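Local coordinates for flavin reductase domain protein (Arthrobacter sp., PDB 2QCK) that probably binds FMN and acts as a flavin reductase, an oxidoreductase built on the split-barrel fold of the FMN-binding family, at residues Val24-Val29 with His72-Leu78. Sequence-based numbering, arbitrary orientation.
Sequences VAIITV and HIGVHML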
ATOM      1  N   VAL A  24      -2.732   8.227  -1.669  1.00 31.05           N
ATOM      2  CA  VAL A  24      -2.815   8.417  -3.117  1.00 33.06           C
ATOM      3  C   VAL A  24      -1.498   9.025  -3.583  1.00 31.76           C
ATOM      4  O   VAL A  24      -1.070  10.035  -3.029  1.00 30.60           O
ATOM      5  CB  VAL A  24      -4.049   9.298  -3.501  1.00 30.63           C
ATOM      6  CG1 VAL A  24      -4.202   9.429  -5.043  1.00 32.23           C
ATOM      7  CG2 VAL A  24      -5.330   8.717  -2.867  1.00 39.50           C
ATOM      8  N   ALA A  25      -0.850   8.368  -4.558  1.00 32.29           N
ATOM      9  CA  ALA A  25       0.341   8.873  -5.234  1.00 33.69           C
ATOM     10  C   ALA A  25       0.079   8.891  -6.749  1.00 32.03           C
ATOM     11  O   ALA A  25      -0.905   8.344  -7.186  1.00 33.26           O
ATOM     12  CB  ALA A  25       1.574   7.972  -4.896  1.00 34.02           C
ATOM     13  N   ILE A  26       0.944   9.545  -7.532  1.00 35.42           N
ATOM     14  CA  ILE A  26       0.923   9.449  -8.991  1.00 32.21           C
ATOM     15  C   ILE A  26       2.295   9.042  -9.527  1.00 34.20           C
ATOM     16  O   ILE A  26       3.356   9.577  -9.087  1.00 33.43           O
ATOM     17  CB  ILE A  26       0.472  10.753  -9.722  1.00 29.87           C
ATOM     18  CG1 ILE A  26      -0.965  11.123  -9.320  1.00 33.83           C
ATOM     19  CG2 ILE A  26       0.599  10.499 -11.208  1.00 28.70           C
ATOM     20  CD1 ILE A  26      -1.370  12.585  -9.541  1.00 28.35           C
ATOM     21  N   ILE A  27       2.278   8.071 -10.443  1.00 34.29           N
ATOM     22  CA  ILE A  27       3.503   7.539 -11.077  1.00 30.75           C
ATOM     23  C   ILE A  27       3.576   8.156 -12.445  1.00 30.74           C
ATOM     24  O   ILE A  27       2.566   8.222 -13.111  1.00 29.83           O
ATOM     25  CB  ILE A  27       3.450   6.005 -11.224  1.00 34.11           C
ATOM     26  CG1 ILE A  27       3.420   5.364  -9.850  1.00 25.16           C
ATOM     27  CG2 ILE A  27       4.664   5.449 -12.069  1.00 35.35           C
ATOM     28  CD1 ILE A  27       4.770   5.302  -9.174  1.00 31.10           C
ATOM     29  N   THR A  28       4.767   8.588 -12.842  1.00 29.71           N
ATOM     30  CA  THR A  28       4.970   9.207 -14.182  1.00 29.48           C
ATOM     31  C   THR A  28       6.105   8.464 -14.882  1.00 30.34           C
ATOM     32  O   THR A  28       6.988   7.933 -14.227  1.00 32.80           O
ATOM     33  CB  THR A  28       5.305  10.658 -14.063  1.00 27.58           C
ATOM     34  OG1 THR A  28       6.485  10.803 -13.203  1.00 27.71           O
ATOM     35  CG2 THR A  28       4.060  11.412 -13.542  1.00 30.40           C
ATOM     36  N   VAL A  29       6.026   8.328 -16.207  1.00 31.23           N
ATOM     37  CA  VAL A  29       7.091   7.716 -16.960  1.00 25.58           C
ATOM     38  C   VAL A  29       7.111   8.384 -18.310  1.00 30.15           C
ATOM     39  O   VAL A  29       6.070   8.809 -18.813  1.00 31.56           O
ATOM     40  CB  VAL A  29       6.914   6.217 -17.084  1.00 29.63           C
ATOM     41  CG1 VAL A  29       5.568   5.860 -17.681  1.00 31.52           C
ATOM     42  CG2 VAL A  29       8.079   5.594 -17.866  1.00 29.77           C
ATOM     43  N   HIS A  72      13.450   4.687 -15.846  1.00 32.69           N
ATOM     44  CA  HIS A  72      13.228   5.739 -14.838  1.00 32.61           C
ATOM     45  C   HIS A  72      11.777   6.119 -14.771  1.00 34.72           C
ATOM     46  O   HIS A  72      11.119   6.254 -15.803  1.00 36.53           O
ATOM     47  CB  HIS A  72      14.118   6.936 -15.099  1.00 37.17           C
ATOM     48  CG  HIS A  72      15.566   6.591 -14.961  1.00 38.40           C
ATOM     49  ND1 HIS A  72      16.328   6.172 -16.025  1.00 40.64           N
ATOM     50  CD2 HIS A  72      16.344   6.458 -13.861  1.00 45.53           C
ATOM     51  CE1 HIS A  72      17.535   5.857 -15.596  1.00 43.96           C
ATOM     52  NE2 HIS A  72      17.570   6.018 -14.285  1.00 44.95           N
ATOM     53  N   ILE A  73      11.294   6.238 -13.539  1.00 34.46           N
ATOM     54  CA  ILE A  73       9.949   6.686 -13.240  1.00 35.31           C
ATOM     55  C   ILE A  73       9.945   7.672 -12.066  1.00 35.93           C
ATOM     56  O   ILE A  73      10.904   7.782 -11.304  1.00 35.79           O
ATOM     57  CB  ILE A  73       8.984   5.510 -12.948  1.00 35.37           C
ATOM     58  CG1 ILE A  73       9.231   4.851 -11.585  1.00 38.63           C
ATOM     59  CG2 ILE A  73       9.094   4.429 -14.010  1.00 38.83           C
ATOM     60  CD1 ILE A  73       8.093   3.844 -11.234  1.00 39.96           C
ATOM     61  N   GLY A  74       8.861   8.424 -11.952  1.00 36.45           N
ATOM     62  CA  GLY A  74       8.651   9.299 -10.803  1.00 35.61           C
ATOM     63  C   GLY A  74       7.472   8.837  -9.979  1.00 35.10           C
ATOM     64  O   GLY A  74       6.507   8.325 -10.508  1.00 39.27           O
ATOM     65  N   VAL A  75       7.554   9.010  -8.666  1.00 33.51           N
ATOM     66  CA  VAL A  75       6.375   8.899  -7.830  1.00 33.34           C
ATOM     67  C   VAL A  75       6.099  10.203  -7.070  1.00 31.75           C
ATOM     68  O   VAL A  75       7.030  10.842  -6.557  1.00 30.78           O
ATOM     69  CB  VAL A  75       6.445   7.645  -6.841  1.00 34.00           C
ATOM     70  CG1 VAL A  75       7.518   7.792  -5.830  1.00 30.50           C
ATOM     71  CG2 VAL A  75       5.088   7.413  -6.178  1.00 33.76           C
ATOM     72  N   HIS A  76       4.825  10.596  -7.025  1.00 29.82           N
ATOM     73  CA  HIS A  76       4.405  11.856  -6.385  1.00 30.21           C
ATOM     74  C   HIS A  76       3.437  11.600  -5.269  1.00 31.81           C
ATOM     75  O   HIS A  76       2.405  10.979  -5.480  1.00 34.61           O
ATOM     76  CB  HIS A  76       3.749  12.775  -7.378  1.00 31.45           C
ATOM     77  CG  HIS A  76       4.627  13.100  -8.536  1.00 27.53           C
ATOM     78  ND1 HIS A  76       4.902  12.179  -9.526  1.00 33.38           N
ATOM     79  CD2 HIS A  76       5.286  14.230  -8.868  1.00 32.10           C
ATOM     80  CE1 HIS A  76       5.685  12.740 -10.432  1.00 30.19           C
ATOM     81  NE2 HIS A  76       5.939  13.980 -10.049  1.00 23.69           N
HETATM   82  N   MSE A  77       3.782  12.060  -4.084  1.00 34.28           N
HETATM   83  CA  MSE A  77       2.869  12.008  -2.923  1.00 36.00           C
HETATM   84  C   MSE A  77       2.000  13.251  -3.012  1.00 34.40           C
HETATM   85  O   MSE A  77       2.474  14.331  -3.390  1.00 39.24           O
HETATM   86  CB  MSE A  77       3.653  12.028  -1.620  1.00 36.19           C
HETATM   87  CG  MSE A  77       4.210  10.679  -1.252  1.00 43.12           C
HETATM   88 SE   MSE A  77       5.585   9.970  -2.482  0.75 39.89          SE
HETATM   89  CE  MSE A  77       6.012   8.321  -1.416  1.00 32.63           C
ATOM     90  N   LEU A  78       0.728  13.071  -2.684  1.00 36.71           N
ATOM     91  CA  LEU A  78      -0.320  14.053  -2.899  1.00 35.67           C
ATOM     92  C   LEU A  78      -0.860  14.549  -1.574  1.00 37.16           C
ATOM     93  O   LEU A  78      -0.962  13.800  -0.602  1.00 35.17           O
ATOM     94  CB  LEU A  78      -1.460  13.410  -3.724  1.00 33.34           C
ATOM     95  CG  LEU A  78      -1.093  12.946  -5.133  1.00 38.17           C
ATOM     96  CD1 LEU A  78      -2.339  12.670  -5.964  1.00 33.80           C
ATOM     97  CD2 LEU A  78      -0.222  13.967  -5.863  1.00 34.55           C
TER
HETATM   98  O   HOH W   1       0.609  10.302  -1.034  1.00 49.99           O
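Residues 25-29 and 72-77 run antiparallel as neighbouring strands of the curled sheet of this flavin reductase-like domain. Two hydrogen-bonded pairs carry the ladder. In the first, Ile26 N donates to His76 O (2.9 Å) and His76 N to Ile26 O (2.7 Å); in the second, Thr28 N donates to Gly74 O (2.9 Å) and Gly74 N to Thr28 O (3.0 Å). Ile26 O accepts twice, because the m rotamer of His76 brings the ring edge-on to the partner strand, so that ND1 donates to the same oxygen (3.1 Å). This bond means that ND1 carries a proton. Beyond the ladder the strands part: a water donates to Val24 O (2.6 Å) and accepts from Leu78 N (3.2 Å), bridging a gap no direct bond spans. The intervening Ala25, Ile27 and Val29 turn their backbone bonds to strand 34-40, at Ala40, Phe38 and Tyr36. Thr28 OG1 lies at the edge of the His76 ring, 3.5 Å from CE1, but hydrogen-bonds to Pro109 O. Gly74 leaves room for this hydroxyl, since a CB there would clash with OG1. On the other face, Ile27 CD1 meets Val75 CG2 (3.7 Å) and Ile27 CG2 meets Ile73 CD1 (3.9 Å), in a core shared with Phe53 and Phe55; nearer the end, Ala25 and Met77, a selenomethionine, pack on the second subunit. Ile26 CD1 touches Leu78 CD1 (3.7 Å) on the His76 face. Nearly every polar group between the strands is thus matched within a buried, largely apolar setting, and the bond from ND1 to Ile26 O helps to hold the imidazole's orientation.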